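PDB 6RXA: argininosuccinate lyase from Chelativorans sp., which is an EDDS lyase, a C-N lyase of the aspartase/fumarase superfamily, and probably cleaves argininosuccinate into fumarate and L-arginine. Local coordinates for residues Gly137-Glu140 / Ala141-Lys145; Val238-His241 / Ala242-Ala246; Asp460-Ala463 / Glu464-Lys467. The protein carries 2 engineered substitutions. All blocks are in the same frame, centred on the assembly; numbering follows the deposited sequence.

In the fold
From the N terminus the chain reaches contact 1 near the C-terminal end of helix 112-147, contact 2 early in helix 236-262 and contact 3 in the first half of the very long helix 451-500. Each joins neighbouring turns of one unbroken helix, so none closes a loop between distant parts, and the three follow in series without nesting or crossing. Contacts 1 and 3, with centres 11 Å apart, touch directly: Arg139 meets Glu464, Ala461 and Leu465, while His144 meets Met462. Contact 2 lies 23 Å from contact 1, centre to centre, and touches neither; it faces the second subunit, whereas contacts 1 and 3 touch no other chain.

Contact 1: residues Gly137-Glu140 / Ala141-Lys145; sequences GYRE and AVVHK
His144 N donates to Glu140 O at 2.9 Å, and the same carbonyl oxygen lies under one face of the His144 imidazole, only 2.9 Å from CG. The ring nitrogen ND1 is badly angled for a bond to this oxygen; the His144 N-H makes the bond, and the ring lies over the oxygen with one face. Both side chains turn their CG back beside their own backbone N (chi1 -75° in Glu140, -57° in His144) and run side by side in one direction. Glu140 CB sits 4.3 Å from the centroid of the His144 ring in an off-centre CH-pi contact. Further out, the carboxylate and the ring are nearly parallel, their planes 13° apart, yet Glu140 OE1 stays 5.6 Å from His144 ND1; the carboxylate pairs instead with Arg469. On the buried side the branched residues pack onto the preceding turn. Val142 CG2 comes within 3.3 Å of Tyr138 O and reaches the Tyr138 ring obliquely, 4.3 Å from CE1. Val143 CG2 likewise lies 4.2 Å from Arg139 CG, alongside the start of a fully extended chain. That extension carries the guanidinium group to Ser176, Glu464 and Asp468, where a hydrogen bond and two salt bridges hold it. This helix belongs to the long-helix bundle of the aspartase/fumarase superfamily, flanked by helix 168-193 and helix 451-500 on the Arg139 side, while Tyr138 inserts among helices 168-193, 236-262 and 329-348.

Contact 2: residues Val238-His241 / Ala242-Ala246; sequences VAEH and AFVNA
Residues 238-246 form a regular alpha-helical run in which the N-H groups of Ala242, Phe243, Val244 and Asn245 each reach the carbonyl four residues back, from 2.9 Å for Val244 N to Glu240 O to 3.1 Å for Asn245 N to His241 O. One turn apart, His241 and Asn245 meet at the ring edge: Asn245 OD1 lies near the imidazole plane, 3.6 Å from His241 CD2, and the amide is turned almost perpendicular to the ring, 80° between planes. A water joins them, 2.9 Å from His241 NE2 and donating to Asn245 OD1 at 2.8 Å. That oxygen also accepts from Tyr186, so two donors fix the amide. The run belongs to the long-helix bundle typical of the aspartase/fumarase superfamily, whose core helices pack together across subunits. Here Phe243 stacks on Phe243 of the second subunit, and Glu240 divides its carboxylate between Arg192 of its own chain and Arg185 of that subunit. Its stem is extended, with CG opposite the backbone N (chi1 -175°) and 4.3 Å from Val244 CG2. Val244 CG2 also covers Glu240 O at 3.3 Å.

Contact 3: residues Asp460-Ala463 / Glu464-Lys467; sequences DAMA and ELHK
Leu465 packs tightly over the carbonyl of Ala461, while the rest of the run from Asp460 to Lys467 is looser and mostly exposed. On the buried side Leu465 N donates to Ala461 O at 2.8 Å, and the leucine side chain folds back over that carbonyl. With CG swung beside its own backbone N (chi1 -84°), Leu465 CG comes within 3.4 Å of Ala461 O and CD1 follows close by. The oxygen accepts the Leu465 N-H, and the leucine side chain covers it. Ala461 touches Arg139, Met173 and Ser176 of the adjoining helices. Met462 makes a lighter apolar contact, its SD 4.4 Å from Leu465 CD1, and its coiled chain rests on Val143 and His144. The segment lies in helix 451-500, a single helix of fifty residues that runs along the elongated helical body of this lyase and presents one stripe of side chains to helices 112-147 and 168-193. Glu464 stands at the border of that stripe. Its CG passes 3.4 Å from Asp460 O, and the chain then extends to a salt bridge with Arg139. Asp460 stays apart, with OD2 6.4 Å from Glu464 OE2, and the paired Arg139 probably offsets the like charges. Towards solvent the bonds lengthen: Lys467 N reaches Ala463 O at 3.2 Å, the longest of the four backbone bonds across this turn. Lys467 CG only grazes the same carbonyl oxygen of Ala463, 3.7 Å away, before the chain bends near its end. His466 touches the preceding turn through CB, 3.4 Å from Ala463 O, and its ring leads away from it.

Contact 1: residues Gly137-Glu140 / Ala141-Lys145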
# COMPACT_ATOMS: atom_id res chain seq x y z
N GLY A 137 18.36 -16.42 -15.53
CA GLY A 137 19.56 -16.88 -14.85
C GLY A 137 19.26 -17.46 -13.48
O GLY A 137 19.89 -18.44 -13.05
N TYR A 138 18.31 -16.87 -12.78
CA TYR A 138 17.87 -17.38 -11.48
C TYR A 138 17.21 -18.74 -11.63
O TYR A 138 17.55 -19.69 -10.92
CB TYR A 138 16.90 -16.34 -10.91
CG TYR A 138 16.31 -16.52 -9.52
CD1 TYR A 138 16.99 -17.14 -8.50
CD2 TYR A 138 15.05 -16.00 -9.25
CE1 TYR A 138 16.42 -17.25 -7.23
CE2 TYR A 138 14.48 -16.09 -7.99
CZ TYR A 138 15.18 -16.72 -6.99
OH TYR A 138 14.62 -16.84 -5.73
N ARG A 139 16.31 -18.87 -12.62
CA ARG A 139 15.69 -20.17 -12.86
C ARG A 139 16.72 -21.21 -13.27
O ARG A 139 16.64 -22.37 -12.84
CB ARG A 139 14.57 -20.03 -13.90
CG ARG A 139 13.79 -21.32 -14.08
CD ARG A 139 12.71 -21.16 -15.12
NE ARG A 139 11.89 -22.36 -15.17
CZ ARG A 139 11.03 -22.64 -16.13
NH1 ARG A 139 10.91 -21.83 -17.17
NH2 ARG A 139 10.29 -23.74 -16.06
N GLU A 140 17.70 -20.83 -14.09
CA GLU A 140 18.76 -21.76 -14.47
C GLU A 140 19.48 -22.29 -13.23
O GLU A 140 19.70 -23.50 -13.10
CB GLU A 140 19.77 -21.10 -15.41
CG GLU A 140 19.28 -20.94 -16.83
CD GLU A 140 20.22 -20.12 -17.69
OE1 GLU A 140 21.20 -19.59 -17.15
OE2 GLU A 140 19.96 -20.00 -18.91
N ALA A 141 19.86 -21.39 -12.32
CA ALA A 141 20.56 -21.82 -11.12
C ALA A 141 19.71 -22.76 -10.28
O ALA A 141 20.21 -23.75 -9.73
CB ALA A 141 20.99 -20.61 -10.31
N VAL A 142 18.41 -22.47 -10.17
CA VAL A 142 17.48 -23.29 -9.39
C VAL A 142 17.36 -24.69 -9.99
O VAL A 142 17.45 -25.69 -9.27
CB VAL A 142 16.12 -22.58 -9.34
CG1 VAL A 142 14.99 -23.49 -8.89
CG2 VAL A 142 16.20 -21.34 -8.44
N VAL A 143 17.13 -24.78 -11.30
CA VAL A 143 16.93 -26.08 -11.94
C VAL A 143 18.22 -26.89 -11.95
O VAL A 143 18.22 -28.10 -11.69
CB VAL A 143 16.37 -25.89 -13.36
CG1 VAL A 143 16.31 -27.22 -14.09
CG2 VAL A 143 15.00 -25.27 -13.32
N HIS A 144 19.34 -26.23 -12.25
CA HIS A 144 20.62 -26.94 -12.29
C HIS A 144 21.02 -27.43 -10.91
O HIS A 144 21.59 -28.53 -10.77
CB HIS A 144 21.68 -26.05 -12.95
CG HIS A 144 21.29 -25.59 -14.33
ND1 HIS A 144 22.04 -24.68 -15.04
CD2 HIS A 144 20.24 -25.92 -15.11
CE1 HIS A 144 21.46 -24.47 -16.21
NE2 HIS A 144 20.36 -25.20 -16.28
N LYS A 145 20.71 -26.65 -9.86
CA LYS A 145 20.91 -27.12 -8.49
C LYS A 145 20.01 -28.30 -8.17
O LYS A 145 20.45 -29.30 -7.59
CB LYS A 145 20.67 -25.96 -7.52
CG LYS A 145 21.10 -26.20 -6.07
CD LYS A 145 22.61 -26.16 -5.88
CE LYS A 145 22.97 -26.01 -4.40
NZ LYS A 145 24.43 -25.80 -4.22

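Contact 2: residues Val238-His241 / Ala242-Ala246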
# COMPACT_ATOMS: atom_id res chain seq x y z
N VAL A 238 2.90 0.87 -16.64
CA VAL A 238 3.83 1.24 -15.58
C VAL A 238 3.40 0.60 -14.26
O VAL A 238 4.22 0.01 -13.54
CB VAL A 238 3.92 2.78 -15.48
CG1 VAL A 238 4.93 3.20 -14.44
CG2 VAL A 238 4.29 3.37 -16.85
N ALA A 239 2.11 0.68 -13.94
CA ALA A 239 1.58 -0.01 -12.78
C ALA A 239 1.82 -1.51 -12.88
O ALA A 239 2.21 -2.15 -11.89
CB ALA A 239 0.08 0.28 -12.64
N GLU A 240 1.61 -2.09 -14.07
CA GLU A 240 1.77 -3.53 -14.23
C GLU A 240 3.23 -3.95 -14.07
O GLU A 240 3.51 -4.99 -13.47
CB GLU A 240 1.21 -3.99 -15.58
CG GLU A 240 1.23 -5.48 -15.76
CD GLU A 240 0.71 -5.92 -17.12
OE1 GLU A 240 0.16 -5.11 -17.86
OE2 GLU A 240 0.85 -7.11 -17.43
N HIS A 241 4.17 -3.16 -14.59
CA HIS A 241 5.59 -3.44 -14.39
C HIS A 241 5.93 -3.43 -12.90
O HIS A 241 6.60 -4.35 -12.39
CB HIS A 241 6.39 -2.42 -15.19
CG HIS A 241 7.82 -2.77 -15.39
ND1 HIS A 241 8.59 -2.22 -16.39
CD2 HIS A 241 8.64 -3.61 -14.70
CE1 HIS A 241 9.81 -2.71 -16.32
NE2 HIS A 241 9.87 -3.55 -15.31
N ALA A 242 5.44 -2.44 -12.17
CA ALA A 242 5.65 -2.40 -10.73
C ALA A 242 5.04 -3.62 -10.04
O ALA A 242 5.64 -4.18 -9.11
CB ALA A 242 5.06 -1.11 -10.15
N PHE A 243 3.86 -4.05 -10.49
CA PHE A 243 3.24 -5.21 -9.87
C PHE A 243 4.04 -6.49 -10.12
O PHE A 243 4.25 -7.29 -9.19
CB PHE A 243 1.81 -5.45 -10.35
CG PHE A 243 1.32 -6.79 -9.93
CD1 PHE A 243 1.02 -7.04 -8.59
CD2 PHE A 243 1.22 -7.82 -10.83
CE1 PHE A 243 0.62 -8.27 -8.17
CE2 PHE A 243 0.80 -9.07 -10.41
CZ PHE A 243 0.52 -9.30 -9.07
N VAL A 244 4.42 -6.76 -11.37
CA VAL A 244 5.12 -8.02 -11.62
C VAL A 244 6.41 -8.04 -10.82
O VAL A 244 6.78 -9.07 -10.23
CB VAL A 244 5.33 -8.30 -13.12
CG1 VAL A 244 5.96 -9.69 -13.28
CG2 VAL A 244 4.02 -8.23 -13.87
N ASN A 245 7.11 -6.90 -10.74
CA ASN A 245 8.30 -6.83 -9.90
C ASN A 245 7.96 -7.20 -8.46
O ASN A 245 8.68 -7.97 -7.81
CB ASN A 245 8.89 -5.42 -9.93
CG ASN A 245 9.62 -5.08 -11.21
OD1 ASN A 245 9.69 -5.87 -12.16
ND2 ASN A 245 10.16 -3.86 -11.24
N ALA A 246 6.87 -6.65 -7.92
CA ALA A 246 6.53 -6.90 -6.53
C ALA A 246 6.17 -8.37 -6.29
O ALA A 246 6.57 -8.96 -5.29
CB ALA A 246 5.39 -6.01 -6.07
O HOH W 1 11.82 -4.93 -13.75

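Contact 3: residues Asp460-Ala463 / Glu464-Lys467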
# COMPACT_ATOMS: atom_id res chain seq x y z
N ASP A 460 11.31 -31.20 -18.26
CA ASP A 460 10.36 -30.24 -18.80
C ASP A 460 10.87 -28.81 -18.62
O ASP A 460 10.73 -27.98 -19.53
CB ASP A 460 9.00 -30.40 -18.11
CG ASP A 460 8.24 -31.62 -18.62
OD1 ASP A 460 8.69 -32.21 -19.63
OD2 ASP A 460 7.21 -31.97 -18.02
N ALA A 461 11.45 -28.50 -17.46
CA ALA A 461 11.92 -27.15 -17.20
C ALA A 461 13.11 -26.80 -18.08
O ALA A 461 13.25 -25.64 -18.51
CB ALA A 461 12.29 -27.01 -15.72
N MET A 462 13.97 -27.77 -18.37
CA MET A 462 15.10 -27.50 -19.26
C MET A 462 14.60 -27.16 -20.66
O MET A 462 15.15 -26.27 -21.32
CB MET A 462 16.04 -28.70 -19.28
CG MET A 462 16.75 -28.96 -17.95
SD MET A 462 17.97 -27.70 -17.55
CE MET A 462 19.32 -28.16 -18.63
N ALA A 463 13.55 -27.84 -21.12
CA ALA A 463 12.97 -27.48 -22.41
C ALA A 463 12.34 -26.10 -22.37
O ALA A 463 12.47 -25.32 -23.32
CB ALA A 463 11.95 -28.54 -22.83
N GLU A 464 11.66 -25.77 -21.27
CA GLU A 464 11.07 -24.45 -21.11
C GLU A 464 12.15 -23.37 -21.08
O GLU A 464 11.98 -22.30 -21.67
CB GLU A 464 10.18 -24.41 -19.86
CG GLU A 464 8.87 -25.15 -20.05
CD GLU A 464 7.95 -25.12 -18.83
OE1 GLU A 464 8.31 -24.57 -17.77
OE2 GLU A 464 6.84 -25.67 -18.94
N LEU A 465 13.27 -23.64 -20.40
CA LEU A 465 14.35 -22.66 -20.32
C LEU A 465 14.94 -22.37 -21.70
O LEU A 465 15.31 -21.23 -22.00
CB LEU A 465 15.44 -23.17 -19.37
CG LEU A 465 15.18 -22.90 -17.89
CD1 LEU A 465 16.05 -23.79 -17.02
CD2 LEU A 465 15.43 -21.42 -17.58
N HIS A 466 15.06 -23.40 -22.54
CA HIS A 466 15.48 -23.18 -23.91
C HIS A 466 14.54 -22.21 -24.62
O HIS A 466 14.99 -21.30 -25.33
CB HIS A 466 15.53 -24.52 -24.65
CG HIS A 466 15.99 -24.40 -26.06
ND1 HIS A 466 17.33 -24.33 -26.40
CD2 HIS A 466 15.30 -24.30 -27.22
CE1 HIS A 466 17.43 -24.20 -27.71
NE2 HIS A 466 16.22 -24.18 -28.23
N LYS A 467 13.23 -22.38 -24.43
CA LYS A 467 12.26 -21.46 -25.03
C LYS A 467 12.34 -20.07 -24.41
O LYS A 467 12.20 -19.07 -25.13
CB LYS A 467 10.85 -22.04 -24.90
CG LYS A 467 10.61 -23.30 -25.75
CD LYS A 467 9.21 -23.84 -25.50
CE LYS A 467 8.44 -24.11 -26.78
NZ LYS A 467 8.31 -25.58 -27.03